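PDB 3QAV: Rho-class glutathione S-transferase from Laternula elliptica, which probably transfers glutathione to electrophilic compounds, working as a dimer of two-domain subunits. Local coordinates for residues 37-42 with 188-193; 119-124 with 175-180; 81-86 with 95-100. All blocks are in the same frame, centred on the assembly; numbering follows the deposited sequence.

Contact 1: 37-42 with 188-193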
ATOM      1  N   PRO A  37       0.582  -8.455   7.833  1.00 28.02           N
ATOM      2  CA  PRO A  37       1.654  -8.513   6.836  1.00 27.01           C
ATOM      3  C   PRO A  37       2.476  -9.808   6.937  1.00 26.38           C
ATOM      4  O   PRO A  37       3.004 -10.307   5.934  1.00 24.16           O
ATOM      5  CB  PRO A  37       2.473  -7.237   7.107  1.00 28.46           C
ATOM      6  CG  PRO A  37       2.046  -6.785   8.480  1.00 30.64           C
ATOM      7  CD  PRO A  37       0.599  -7.175   8.564  1.00 30.12           C
ATOM      8  N   CYS A  38       2.573 -10.366   8.142  1.00 25.13           N
ATOM      9  CA  CYS A  38       3.303 -11.617   8.316  1.00 25.66           C
ATOM     10  C   CYS A  38       2.454 -12.758   7.767  1.00 25.99           C
ATOM     11  O   CYS A  38       2.949 -13.636   7.057  1.00 25.65           O
ATOM     12  CB  CYS A  38       3.600 -11.877   9.796  1.00 26.57           C
ATOM     13  SG  CYS A  38       4.811 -10.742  10.525  1.00 29.94           S
ATOM     14  N   TRP A  39       1.167 -12.725   8.097  1.00 25.32           N
ATOM     15  CA  TRP A  39       0.228 -13.758   7.672  1.00 25.61           C
ATOM     16  C   TRP A  39       0.242 -13.880   6.160  1.00 23.78           C
ATOM     17  O   TRP A  39       0.253 -14.979   5.626  1.00 24.37           O
ATOM     18  CB  TRP A  39      -1.189 -13.418   8.154  1.00 25.25           C
ATOM     19  CG  TRP A  39      -2.091 -14.608   8.300  1.00 25.44           C
ATOM     20  CD1 TRP A  39      -1.936 -15.837   7.719  1.00 26.15           C
ATOM     21  CD2 TRP A  39      -3.312 -14.670   9.049  1.00 24.51           C
ATOM     22  NE1 TRP A  39      -2.986 -16.657   8.062  1.00 26.75           N
ATOM     23  CE2 TRP A  39      -3.845 -15.965   8.876  1.00 25.65           C
ATOM     24  CE3 TRP A  39      -4.007 -13.755   9.850  1.00 24.08           C
ATOM     25  CZ2 TRP A  39      -5.048 -16.372   9.474  1.00 25.22           C
ATOM     26  CZ3 TRP A  39      -5.200 -14.156  10.446  1.00 26.80           C
ATOM     27  CH2 TRP A  39      -5.708 -15.457  10.252  1.00 26.84           C
ATOM     28  N   LYS A  40       0.247 -12.743   5.473  1.00 23.60           N
ATOM     29  CA  LYS A  40       0.274 -12.726   4.013  1.00 22.97           C
ATOM     30  C   LYS A  40       1.415 -13.595   3.502  1.00 23.38           C
ATOM     31  O   LYS A  40       1.232 -14.447   2.622  1.00 23.08           O
ATOM     32  CB  LYS A  40       0.475 -11.297   3.503  1.00 23.78           C
ATOM     33  CG  LYS A  40      -0.751 -10.396   3.567  1.00 24.45           C
ATOM     34  CD  LYS A  40      -0.364  -8.922   3.389  1.00 28.18           C
ATOM     35  CE  LYS A  40       0.299  -8.647   2.041  1.00 29.30           C
ATOM     36  NZ  LYS A  40       0.736  -7.213   1.879  1.00 30.06           N
ATOM     37  N   VAL A  41       2.599 -13.370   4.061  1.00 21.53           N
ATOM     38  CA  VAL A  41       3.785 -14.114   3.669  1.00 22.65           C
ATOM     39  C   VAL A  41       3.672 -15.621   3.935  1.00 23.59           C
ATOM     40  O   VAL A  41       4.019 -16.430   3.076  1.00 23.27           O
ATOM     41  CB  VAL A  41       5.046 -13.551   4.379  1.00 19.80           C
ATOM     42  CG1 VAL A  41       6.267 -14.390   4.020  1.00 21.16           C
ATOM     43  CG2 VAL A  41       5.284 -12.101   3.918  1.00 21.94           C
ATOM     44  N   LEU A  42       3.179 -15.996   5.114  1.00 24.70           N
ATOM     45  CA  LEU A  42       3.047 -17.411   5.451  1.00 25.05           C
ATOM     46  C   LEU A  42       2.056 -18.108   4.523  1.00 25.73           C
ATOM     47  O   LEU A  42       2.262 -19.264   4.138  1.00 26.30           O
ATOM     48  CB  LEU A  42       2.600 -17.574   6.904  1.00 27.69           C
ATOM     49  CG  LEU A  42       3.533 -16.986   7.980  1.00 28.63           C
ATOM     50  CD1 LEU A  42       2.938 -17.240   9.364  1.00 29.37           C
ATOM     51  CD2 LEU A  42       4.920 -17.616   7.867  1.00 29.04           C
ATOM     52  N   PHE A 188      -6.620 -10.085   1.432  1.00 23.55           N
ATOM     53  CA  PHE A 188      -7.934  -9.836   2.017  1.00 25.02           C
ATOM     54  C   PHE A 188      -8.290 -10.589   3.290  1.00 25.95           C
ATOM     55  O   PHE A 188      -8.602  -9.983   4.306  1.00 27.18           O
ATOM     56  CB  PHE A 188      -9.007 -10.110   0.958  1.00 24.45           C
ATOM     57  CG  PHE A 188     -10.399  -9.778   1.404  1.00 24.30           C
ATOM     58  CD1 PHE A 188     -10.731  -8.481   1.782  1.00 23.88           C
ATOM     59  CD2 PHE A 188     -11.385 -10.756   1.425  1.00 23.17           C
ATOM     60  CE1 PHE A 188     -12.029  -8.164   2.177  1.00 23.69           C
ATOM     61  CE2 PHE A 188     -12.686 -10.446   1.818  1.00 20.74           C
ATOM     62  CZ  PHE A 188     -13.005  -9.151   2.193  1.00 23.09           C
ATOM     63  N   PHE A 189      -8.245 -11.913   3.228  1.00 26.94           N
ATOM     64  CA  PHE A 189      -8.613 -12.743   4.364  1.00 25.52           C
ATOM     65  C   PHE A 189      -8.024 -12.358   5.720  1.00 26.16           C
ATOM     66  O   PHE A 189      -8.757 -12.229   6.699  1.00 26.14           O
ATOM     67  CB  PHE A 189      -8.282 -14.201   4.074  1.00 25.80           C
ATOM     68  CG  PHE A 189      -8.555 -15.103   5.227  1.00 25.38           C
ATOM     69  CD1 PHE A 189      -9.857 -15.483   5.532  1.00 25.23           C
ATOM     70  CD2 PHE A 189      -7.512 -15.527   6.049  1.00 24.18           C
ATOM     71  CE1 PHE A 189     -10.116 -16.273   6.644  1.00 25.06           C
ATOM     72  CE2 PHE A 189      -7.762 -16.309   7.152  1.00 26.05           C
ATOM     73  CZ  PHE A 189      -9.065 -16.685   7.454  1.00 25.55           C
ATOM     74  N   PRO A 190      -6.694 -12.200   5.811  1.00 24.24           N
ATOM     75  CA  PRO A 190      -6.131 -11.829   7.115  1.00 24.44           C
ATOM     76  C   PRO A 190      -6.859 -10.643   7.742  1.00 24.71           C
ATOM     77  O   PRO A 190      -7.059 -10.583   8.960  1.00 24.38           O
ATOM     78  CB  PRO A 190      -4.681 -11.511   6.779  1.00 22.80           C
ATOM     79  CG  PRO A 190      -4.383 -12.517   5.695  1.00 23.03           C
ATOM     80  CD  PRO A 190      -5.626 -12.426   4.819  1.00 22.30           C
ATOM     81  N   MET A 191      -7.250  -9.693   6.905  1.00 25.55           N
ATOM     82  CA  MET A 191      -7.945  -8.519   7.396  1.00 28.58           C
ATOM     83  C   MET A 191      -9.330  -8.892   7.903  1.00 27.82           C
ATOM     84  O   MET A 191      -9.800  -8.345   8.899  1.00 25.74           O
ATOM     85  CB  MET A 191      -8.019  -7.461   6.297  1.00 31.73           C
ATOM     86  CG  MET A 191      -6.640  -6.916   5.946  1.00 36.02           C
ATOM     87  SD  MET A 191      -6.691  -5.621   4.717  1.00 45.39           S
ATOM     88  CE  MET A 191      -6.683  -4.186   5.750  1.00 42.78           C
ATOM     89  N   VAL A 192      -9.981  -9.832   7.223  1.00 27.99           N
ATOM     90  CA  VAL A 192     -11.303 -10.277   7.662  1.00 28.50           C
ATOM     91  C   VAL A 192     -11.181 -11.097   8.959  1.00 28.20           C
ATOM     92  O   VAL A 192     -11.978 -10.928   9.883  1.00 27.67           O
ATOM     93  CB  VAL A 192     -12.009 -11.115   6.576  1.00 27.74           C
ATOM     94  CG1 VAL A 192     -13.360 -11.613   7.096  1.00 29.60           C
ATOM     95  CG2 VAL A 192     -12.231 -10.263   5.326  1.00 25.94           C
ATOM     96  N   ALA A 193     -10.178 -11.971   9.031  1.00 29.47           N
ATOM     97  CA  ALA A 193      -9.959 -12.797  10.225  1.00 30.25           C
ATOM     98  C   ALA A 193      -9.721 -11.901  11.441  1.00 30.21           C
ATOM     99  O   ALA A 193     -10.187 -12.187  12.553  1.00 30.60           O
ATOM    100  CB  ALA A 193      -8.761 -13.717  10.015  1.00 31.29           C
TER
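Helix 37-42 and helix 188-193 run at 133° to each other, their axes 9.2 Å apart at closest approach, with Trp39 facing Pro190 at the point where the backbones come nearest. Nearly all of the contact is made by the indole of Trp39, which reaches across to three residues of the other helix. Its CG lies anti to the backbone N (chi1 -155°), which throws the ring off helix 37-42 onto Phe189, Pro190 and Ala193. Pro190 sets its CG over one indole face, towards the rim, and its CB 3.9 Å from Trp39 CE3. Phe189 turns its ring edge to the six-membered ring of Trp39 in an offset edge-to-face pair, planes at 82°, and its CE2 comes to 3.6 Å from CZ2 of the indole. The far end of the indole meets a methyl: Trp39 CH2 lies 3.5 Å from Ala193 CB. The contact is part of the buried interface between the two domains of the glutathione S-transferase fold, with the first helix of the thioredoxin-like domain packed against helix 183-197 of the all-helical domain. Pro190 also marks a kink, since a proline N has no hydrogen to give to the preceding turn. No hydrogen bond links the two segments; the indole NE1 is hydrogen-bonded instead to Thr225 OG1, while the Phe189 ring packs on against Tyr213, Met216 and Met217 of helix 207-217.

Contact 2: 119-124 with 175-180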
ATOM      1  N   TYR A 119      -4.854  -7.806  -9.020  1.00 23.80           N
ATOM      2  CA  TYR A 119      -4.038  -6.695  -8.527  1.00 23.37           C
ATOM      3  C   TYR A 119      -4.970  -5.630  -7.931  1.00 23.28           C
ATOM      4  O   TYR A 119      -4.712  -5.102  -6.857  1.00 23.19           O
ATOM      5  CB  TYR A 119      -3.226  -6.072  -9.673  1.00 21.32           C
ATOM      6  CG  TYR A 119      -1.983  -6.845 -10.100  1.00 22.72           C
ATOM      7  CD1 TYR A 119      -1.738  -7.116 -11.450  1.00 22.80           C
ATOM      8  CD2 TYR A 119      -1.022  -7.246  -9.166  1.00 22.57           C
ATOM      9  CE1 TYR A 119      -0.567  -7.763 -11.862  1.00 22.80           C
ATOM     10  CE2 TYR A 119       0.163  -7.892  -9.568  1.00 25.38           C
ATOM     11  CZ  TYR A 119       0.380  -8.145 -10.914  1.00 26.52           C
ATOM     12  OH  TYR A 119       1.541  -8.770 -11.314  1.00 28.77           O
ATOM     13  N   GLN A 120      -6.058  -5.316  -8.624  1.00 22.20           N
ATOM     14  CA  GLN A 120      -6.995  -4.318  -8.106  1.00 24.01           C
ATOM     15  C   GLN A 120      -7.457  -4.679  -6.690  1.00 22.32           C
ATOM     16  O   GLN A 120      -7.360  -3.860  -5.769  1.00 23.49           O
ATOM     17  CB  GLN A 120      -8.217  -4.182  -9.027  1.00 24.68           C
ATOM     18  CG  GLN A 120      -9.401  -3.434  -8.399  1.00 29.00           C
ATOM     19  CD  GLN A 120      -9.148  -1.941  -8.177  1.00 31.71           C
ATOM     20  OE1 GLN A 120      -9.796  -1.304  -7.333  1.00 34.15           O
ATOM     21  NE2 GLN A 120      -8.224  -1.374  -8.943  1.00 32.26           N
ATOM     22  N   ARG A 121      -7.955  -5.899  -6.513  1.00 22.18           N
ATOM     23  CA  ARG A 121      -8.433  -6.329  -5.197  1.00 24.80           C
ATOM     24  C   ARG A 121      -7.320  -6.320  -4.137  1.00 25.31           C
ATOM     25  O   ARG A 121      -7.529  -5.847  -3.028  1.00 24.93           O
ATOM     26  CB  ARG A 121      -9.070  -7.716  -5.300  1.00 24.86           C
ATOM     27  CG  ARG A 121     -10.344  -7.752  -6.158  1.00 28.31           C
ATOM     28  CD  ARG A 121     -11.545  -7.133  -5.437  1.00 30.16           C
ATOM     29  NE  ARG A 121     -11.732  -5.708  -5.697  1.00 29.94           N
ATOM     30  CZ  ARG A 121     -12.532  -5.203  -6.634  1.00 28.83           C
ATOM     31  NH1 ARG A 121     -12.630  -3.883  -6.783  1.00 24.60           N
ATOM     32  NH2 ARG A 121     -13.239  -6.008  -7.421  1.00 29.31           N
ATOM     33  N   MET A 122      -6.143  -6.833  -4.488  1.00 23.59           N
ATOM     34  CA  MET A 122      -5.005  -6.858  -3.568  1.00 24.77           C
ATOM     35  C   MET A 122      -4.736  -5.504  -2.907  1.00 24.27           C
ATOM     36  O   MET A 122      -4.791  -5.367  -1.682  1.00 23.24           O
ATOM     37  CB  MET A 122      -3.724  -7.265  -4.307  1.00 23.19           C
ATOM     38  CG  MET A 122      -3.596  -8.723  -4.651  1.00 23.86           C
ATOM     39  SD  MET A 122      -2.261  -8.953  -5.848  1.00 27.75           S
ATOM     40  CE  MET A 122      -0.869  -8.275  -4.952  1.00 20.68           C
ATOM     41  N   PHE A 123      -4.431  -4.513  -3.736  1.00 24.74           N
ATOM     42  CA  PHE A 123      -4.101  -3.173  -3.263  1.00 25.82           C
ATOM     43  C   PHE A 123      -5.267  -2.382  -2.681  1.00 26.41           C
ATOM     44  O   PHE A 123      -5.066  -1.492  -1.864  1.00 29.22           O
ATOM     45  CB  PHE A 123      -3.396  -2.417  -4.399  1.00 24.47           C
ATOM     46  CG  PHE A 123      -2.149  -3.131  -4.891  1.00 27.17           C
ATOM     47  CD1 PHE A 123      -2.077  -3.646  -6.180  1.00 24.77           C
ATOM     48  CD2 PHE A 123      -1.080  -3.354  -4.025  1.00 25.55           C
ATOM     49  CE1 PHE A 123      -0.962  -4.379  -6.601  1.00 26.45           C
ATOM     50  CE2 PHE A 123       0.035  -4.083  -4.432  1.00 27.45           C
ATOM     51  CZ  PHE A 123       0.096  -4.600  -5.723  1.00 25.71           C
ATOM     52  N   GLU A 124      -6.487  -2.719  -3.080  1.00 27.37           N
ATOM     53  CA  GLU A 124      -7.651  -2.030  -2.539  1.00 29.50           C
ATOM     54  C   GLU A 124      -7.868  -2.435  -1.072  1.00 30.68           C
ATOM     55  O   GLU A 124      -8.494  -1.697  -0.301  1.00 31.26           O
ATOM     56  CB  GLU A 124      -8.896  -2.364  -3.365  1.00 26.68           C
ATOM     57  CG  GLU A 124     -10.151  -1.599  -2.951  1.00 26.74           C
ATOM     58  CD  GLU A 124     -11.344  -1.945  -3.822  1.00 27.99           C
ATOM     59  OE1 GLU A 124     -11.143  -2.583  -4.874  1.00 23.84           O
ATOM     60  OE2 GLU A 124     -12.480  -1.566  -3.464  1.00 31.04           O
ATOM     61  N   PHE A 175     -14.355 -16.404  -4.341  1.00 30.29           N
ATOM     62  CA  PHE A 175     -13.260 -15.708  -3.675  1.00 29.91           C
ATOM     63  C   PHE A 175     -13.369 -14.192  -3.878  1.00 29.93           C
ATOM     64  O   PHE A 175     -14.307 -13.717  -4.519  1.00 30.97           O
ATOM     65  CB  PHE A 175     -11.934 -16.277  -4.173  1.00 28.76           C
ATOM     66  CG  PHE A 175     -11.759 -17.741  -3.847  1.00 33.38           C
ATOM     67  CD1 PHE A 175     -11.117 -18.140  -2.673  1.00 32.15           C
ATOM     68  CD2 PHE A 175     -12.280 -18.722  -4.690  1.00 33.13           C
ATOM     69  CE1 PHE A 175     -10.998 -19.494  -2.346  1.00 33.34           C
ATOM     70  CE2 PHE A 175     -12.166 -20.081  -4.370  1.00 34.18           C
ATOM     71  CZ  PHE A 175     -11.524 -20.465  -3.195  1.00 33.60           C
ATOM     72  N   VAL A 176     -12.423 -13.430  -3.344  1.00 26.15           N
ATOM     73  CA  VAL A 176     -12.516 -11.972  -3.420  1.00 24.12           C
ATOM     74  C   VAL A 176     -12.302 -11.281  -4.772  1.00 24.08           C
ATOM     75  O   VAL A 176     -12.779 -10.162  -4.972  1.00 25.33           O
ATOM     76  CB  VAL A 176     -11.589 -11.324  -2.358  1.00 22.81           C
ATOM     77  CG1 VAL A 176     -10.141 -11.306  -2.862  1.00 19.08           C
ATOM     78  CG2 VAL A 176     -12.094  -9.919  -2.010  1.00 20.46           C
ATOM     79  N   ALA A 177     -11.613 -11.934  -5.703  1.00 24.05           N
ATOM     80  CA  ALA A 177     -11.367 -11.330  -7.014  1.00 25.62           C
ATOM     81  C   ALA A 177     -11.879 -12.175  -8.180  1.00 26.64           C
ATOM     82  O   ALA A 177     -12.289 -11.642  -9.212  1.00 25.14           O
ATOM     83  CB  ALA A 177      -9.874 -11.057  -7.193  1.00 26.90           C
ATOM     84  N   THR A 178     -11.849 -13.492  -8.011  1.00 25.66           N
ATOM     85  CA  THR A 178     -12.305 -14.404  -9.051  1.00 27.86           C
ATOM     86  C   THR A 178     -12.951 -15.604  -8.378  1.00 28.16           C
ATOM     87  O   THR A 178     -13.111 -15.628  -7.163  1.00 30.52           O
ATOM     88  CB  THR A 178     -11.130 -14.918  -9.896  1.00 27.41           C
ATOM     89  OG1 THR A 178     -10.335 -15.799  -9.101  1.00 26.72           O
ATOM     90  CG2 THR A 178     -10.251 -13.768 -10.363  1.00 28.57           C
ATOM     91  N   LYS A 179     -13.316 -16.607  -9.165  1.00 31.18           N
ATOM     92  CA  LYS A 179     -13.924 -17.812  -8.607  1.00 34.57           C
ATOM     93  C   LYS A 179     -12.851 -18.796  -8.132  1.00 35.55           C
ATOM     94  O   LYS A 179     -13.148 -19.936  -7.772  1.00 35.56           O
ATOM     95  CB  LYS A 179     -14.834 -18.474  -9.643  1.00 36.26           C
ATOM     96  CG  LYS A 179     -16.087 -17.673  -9.941  1.00 38.53           C
ATOM     97  CD  LYS A 179     -16.932 -18.333 -11.011  1.00 41.62           C
ATOM     98  CE  LYS A 179     -18.154 -17.486 -11.337  1.00 44.49           C
ATOM     99  NZ  LYS A 179     -19.036 -17.298 -10.145  1.00 44.52           N
ATOM    100  N   GLU A 180     -11.603 -18.339  -8.139  1.00 34.80           N
ATOM    101  CA  GLU A 180     -10.472 -19.142  -7.693  1.00 35.67           C
ATOM    102  C   GLU A 180      -9.668 -18.376  -6.640  1.00 34.96           C
ATOM    103  O   GLU A 180      -9.673 -17.143  -6.604  1.00 34.24           O
ATOM    104  CB  GLU A 180      -9.541 -19.470  -8.870  1.00 37.97           C
ATOM    105  CG  GLU A 180      -9.955 -20.656  -9.719  1.00 43.25           C
ATOM    106  CD  GLU A 180      -8.968 -20.921 -10.847  1.00 45.73           C
ATOM    107  OE1 GLU A 180      -7.747 -20.821 -10.611  1.00 46.83           O
ATOM    108  OE2 GLU A 180      -9.411 -21.240 -11.968  1.00 48.27           O
TER
HETATM  109  O   HOH W   1     -13.978  -8.583  -6.907  1.00 26.55           O
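Arg121 lays the aliphatic part of its side chain against the turn at Val176 and Ala177, its CG 3.5 Å from the methyl CB of Ala177. The next carbon, Arg121 CD, rests 3.3 Å from the carbonyl O of Val176, so methylene groups rather than the charged end touch the loop directly. Bends at chi2 (-75°) and chi3 fold the side chain so that the guanidinium lies beside Glu124, about one turn further on in the helix. There the grip is side-on, with two of its nitrogens on one oxygen: NH1 of Arg121 gives a nearly straight bond of 2.7 Å to the syn lone pair of Glu124 OE1, and NE adds a longer, more bent one of 3.3 Å from above the carboxylate plane. OE1 lies almost in the guanidinium plane, which helps to fix the rotation of the group. At the other end, NH2 of Arg121 donates to a water at 2.7 Å, and this water in turn donates to Val176 O at 2.8 Å. The link joins the end of helix 112-124 to the loop between helices 148-172 and 183-197, within the helical domain. Tyr168 makes a cation-pi contact with Arg121 and bonds to OE2 of Glu124, which also forms a salt bridge with Arg75 of the second subunit. A leucine in place of Arg121 would probably leave Glu124 OE1 without its charged mate and the bridging water without the donor that ties it to the helix. Arg121 thus probably helps to link the loop to the dimer interface: its carbons cover the turn, while its buried charge is likely to be balanced by a glutamate that also reaches the second subunit.

Contact 3: 81-86 with 95-100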
ATOM      1  N   PHE A  81      12.481 -11.078   5.600  1.00 31.53           N
ATOM      2  CA  PHE A  81      12.622 -12.313   4.854  1.00 32.04           C
ATOM      3  C   PHE A  81      13.926 -12.416   4.081  1.00 32.19           C
ATOM      4  O   PHE A  81      14.405 -11.427   3.537  1.00 31.95           O
ATOM      5  CB  PHE A  81      11.428 -12.386   3.889  1.00 31.80           C
ATOM      6  CG  PHE A  81      11.503 -13.490   2.871  1.00 31.17           C
ATOM      7  CD1 PHE A  81      10.802 -14.675   3.059  1.00 32.29           C
ATOM      8  CD2 PHE A  81      12.211 -13.315   1.689  1.00 31.25           C
ATOM      9  CE1 PHE A  81      10.799 -15.669   2.081  1.00 32.91           C
ATOM     10  CE2 PHE A  81      12.214 -14.301   0.708  1.00 32.53           C
ATOM     11  CZ  PHE A  81      11.507 -15.479   0.904  1.00 31.59           C
ATOM     12  N   THR A  82      14.494 -13.620   4.048  1.00 33.01           N
ATOM     13  CA  THR A  82      15.708 -13.879   3.282  1.00 34.81           C
ATOM     14  C   THR A  82      15.504 -15.161   2.476  1.00 36.39           C
ATOM     15  O   THR A  82      14.703 -16.029   2.841  1.00 34.77           O
ATOM     16  CB  THR A  82      16.950 -14.078   4.170  1.00 34.28           C
ATOM     17  OG1 THR A  82      16.839 -15.317   4.880  1.00 37.09           O
ATOM     18  CG2 THR A  82      17.100 -12.927   5.151  1.00 33.74           C
ATOM     19  N   ASP A  83      16.226 -15.267   1.371  1.00 38.15           N
ATOM     20  CA  ASP A  83      16.159 -16.438   0.507  1.00 41.53           C
ATOM     21  C   ASP A  83      17.504 -16.501  -0.201  1.00 43.93           C
ATOM     22  O   ASP A  83      17.688 -15.923  -1.276  1.00 44.82           O
ATOM     23  CB  ASP A  83      15.031 -16.298  -0.519  1.00 39.16           C
ATOM     24  CG  ASP A  83      14.801 -17.577  -1.303  1.00 38.83           C
ATOM     25  OD1 ASP A  83      13.988 -17.561  -2.249  1.00 36.38           O
ATOM     26  OD2 ASP A  83      15.433 -18.600  -0.971  1.00 38.07           O
ATOM     27  N   GLY A  84      18.445 -17.202   0.418  1.00 45.98           N
ATOM     28  CA  GLY A  84      19.770 -17.287  -0.150  1.00 47.75           C
ATOM     29  C   GLY A  84      20.418 -15.954   0.148  1.00 50.41           C
ATOM     30  O   GLY A  84      20.559 -15.577   1.310  1.00 50.87           O
ATOM     31  N   ASP A  85      20.791 -15.223  -0.895  1.00 52.47           N
ATOM     32  CA  ASP A  85      21.422 -13.923  -0.712  1.00 53.63           C
ATOM     33  C   ASP A  85      20.387 -12.818  -0.814  1.00 51.97           C
ATOM     34  O   ASP A  85      20.631 -11.681  -0.415  1.00 53.35           O
ATOM     35  CB  ASP A  85      22.514 -13.719  -1.761  1.00 57.00           C
ATOM     36  CG  ASP A  85      23.612 -14.758  -1.659  1.00 60.46           C
ATOM     37  OD1 ASP A  85      24.210 -14.879  -0.566  1.00 63.18           O
ATOM     38  OD2 ASP A  85      23.874 -15.451  -2.667  1.00 61.66           O
ATOM     39  N   VAL A  86      19.223 -13.162  -1.352  1.00 49.54           N
ATOM     40  CA  VAL A  86      18.142 -12.203  -1.500  1.00 46.21           C
ATOM     41  C   VAL A  86      17.595 -11.840  -0.121  1.00 43.71           C
ATOM     42  O   VAL A  86      17.442 -12.701   0.745  1.00 42.74           O
ATOM     43  CB  VAL A  86      16.988 -12.800  -2.341  1.00 47.49           C
ATOM     44  CG1 VAL A  86      15.978 -11.718  -2.684  1.00 46.14           C
ATOM     45  CG2 VAL A  86      17.543 -13.440  -3.603  1.00 48.02           C
ATOM     46  N   CYS A  95       5.761 -11.164  -1.161  1.00 23.70           N
ATOM     47  CA  CYS A  95       4.761 -11.942  -1.889  1.00 23.31           C
ATOM     48  C   CYS A  95       5.015 -11.912  -3.387  1.00 22.88           C
ATOM     49  O   CYS A  95       4.949 -12.943  -4.041  1.00 22.84           O
ATOM     50  CB  CYS A  95       3.353 -11.420  -1.588  1.00 21.65           C
ATOM     51  SG  CYS A  95       2.828 -11.799   0.109  1.00 24.79           S
ATOM     52  N   MET A  96       5.322 -10.735  -3.923  1.00 22.99           N
ATOM     53  CA  MET A  96       5.590 -10.607  -5.348  1.00 24.12           C
ATOM     54  C   MET A  96       6.842 -11.386  -5.739  1.00 24.74           C
ATOM     55  O   MET A  96       6.871 -12.038  -6.779  1.00 24.46           O
ATOM     56  CB  MET A  96       5.735  -9.135  -5.740  1.00 23.38           C
ATOM     57  CG  MET A  96       4.407  -8.373  -5.765  1.00 27.08           C
ATOM     58  SD  MET A  96       3.118  -9.261  -6.701  1.00 31.45           S
ATOM     59  CE  MET A  96       3.659  -8.967  -8.376  1.00 27.90           C
ATOM     60  N   TYR A  97       7.872 -11.321  -4.899  1.00 22.63           N
ATOM     61  CA  TYR A  97       9.114 -12.048  -5.164  1.00 23.78           C
ATOM     62  C   TYR A  97       8.885 -13.555  -5.191  1.00 25.12           C
ATOM     63  O   TYR A  97       9.428 -14.257  -6.047  1.00 23.20           O
ATOM     64  CB  TYR A  97      10.156 -11.739  -4.091  1.00 24.01           C
ATOM     65  CG  TYR A  97      11.278 -12.746  -4.032  1.00 26.09           C
ATOM     66  CD1 TYR A  97      12.294 -12.755  -4.991  1.00 25.33           C
ATOM     67  CD2 TYR A  97      11.305 -13.720  -3.031  1.00 27.54           C
ATOM     68  CE1 TYR A  97      13.309 -13.712  -4.953  1.00 27.50           C
ATOM     69  CE2 TYR A  97      12.311 -14.680  -2.984  1.00 28.42           C
ATOM     70  CZ  TYR A  97      13.307 -14.673  -3.945  1.00 28.54           C
ATOM     71  OH  TYR A  97      14.300 -15.623  -3.880  1.00 31.18           O
ATOM     72  N   LEU A  98       8.095 -14.046  -4.240  1.00 24.02           N
ATOM     73  CA  LEU A  98       7.802 -15.474  -4.145  1.00 26.45           C
ATOM     74  C   LEU A  98       7.015 -15.972  -5.358  1.00 27.90           C
ATOM     75  O   LEU A  98       7.254 -17.080  -5.851  1.00 30.18           O
ATOM     76  CB  LEU A  98       7.012 -15.777  -2.867  1.00 24.37           C
ATOM     77  CG  LEU A  98       7.718 -15.562  -1.525  1.00 26.73           C
ATOM     78  CD1 LEU A  98       6.738 -15.887  -0.410  1.00 24.64           C
ATOM     79  CD2 LEU A  98       8.974 -16.444  -1.415  1.00 22.44           C
ATOM     80  N   GLU A  99       6.071 -15.160  -5.827  1.00 25.85           N
ATOM     81  CA  GLU A  99       5.256 -15.523  -6.987  1.00 26.45           C
ATOM     82  C   GLU A  99       6.135 -15.587  -8.236  1.00 28.98           C
ATOM     83  O   GLU A  99       5.933 -16.430  -9.108  1.00 30.59           O
ATOM     84  CB  GLU A  99       4.141 -14.495  -7.192  1.00 25.24           C
ATOM     85  CG  GLU A  99       3.303 -14.689  -8.461  1.00 26.05           C
ATOM     86  CD  GLU A  99       2.500 -15.981  -8.457  1.00 23.97           C
ATOM     87  OE1 GLU A  99       2.517 -16.701  -7.442  1.00 24.77           O
ATOM     88  OE2 GLU A  99       1.843 -16.270  -9.479  1.00 27.51           O
ATOM     89  N   GLU A 100       7.122 -14.699  -8.307  1.00 29.03           N
ATOM     90  CA  GLU A 100       8.036 -14.653  -9.444  1.00 31.72           C
ATOM     91  C   GLU A 100       9.157 -15.693  -9.381  1.00 30.93           C
ATOM     92  O   GLU A 100       9.543 -16.260 -10.403  1.00 33.77           O
ATOM     93  CB  GLU A 100       8.645 -13.252  -9.565  1.00 31.46           C
ATOM     94  CG  GLU A 100       7.841 -12.295 -10.423  1.00 35.02           C
ATOM     95  CD  GLU A 100       8.448 -10.906 -10.468  1.00 35.74           C
ATOM     96  OE1 GLU A 100       9.687 -10.796 -10.332  1.00 37.12           O
ATOM     97  OE2 GLU A 100       7.688  -9.928 -10.650  1.00 32.60           O
TER
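Tyr97 points its hydroxyl at Asp83, and OH donates a 2.6 Å hydrogen bond to OD1. The carboxylate oxygen lies at the edge of the phenol ring, in its plane, yet the hydroxyl meets OD1 from above the carboxylate plane, 43° out of it. Val86 covers one face of the same ring, with CG1 at 4.0 Å from Tyr97 CE1. Phe81 meets the tyrosine rim to rim at 64° between planes, its CE2 3.7 Å from CE2 of Tyr97, and its CZ abuts Leu98 CD2 at 3.6 Å. A chi1 of 162°, placing CG of Tyr97 opposite the backbone N, extends the phenol from the helix towards the hairpin. Further out, a type II' beta turn from Asp83 to Val86 brings the carboxylate and the valine to the same ring, and Tyr102 OH supplies a second hydrogen bond to Asp83 OD1. Leu98 packs behind on Val44 and Leu45 of helix 36-47. On the subunit boundary, Tyr97 touches Ala116 and Val86 touches Thr113, both of the second subunit. Hairpin followed by helix is the beta-beta-alpha half of the thioredoxin-like fold, the N-terminal domain of glutathione S-transferases.

Contact 1 lies near the middle of the chain, its centre about 14 Å from that of contact 2 and about 18 Å from that of contact 3; the last two are about 22 Å apart. Along the sequence both segments of contact 3 come before those of contact 2, and both contacts fall between the two halves of contact 1. Contact 3 belongs to the thioredoxin-like domain, contact 2 to the helical one, and contact 1 joins the two domains. Phe188 meets Val176 between contacts 1 and 2, while Cys95 lies against the backbone of helix 36-47 between contacts 1 and 3. Contacts 2 and 3 both reach the second subunit, tying each domain's packing to the dimer.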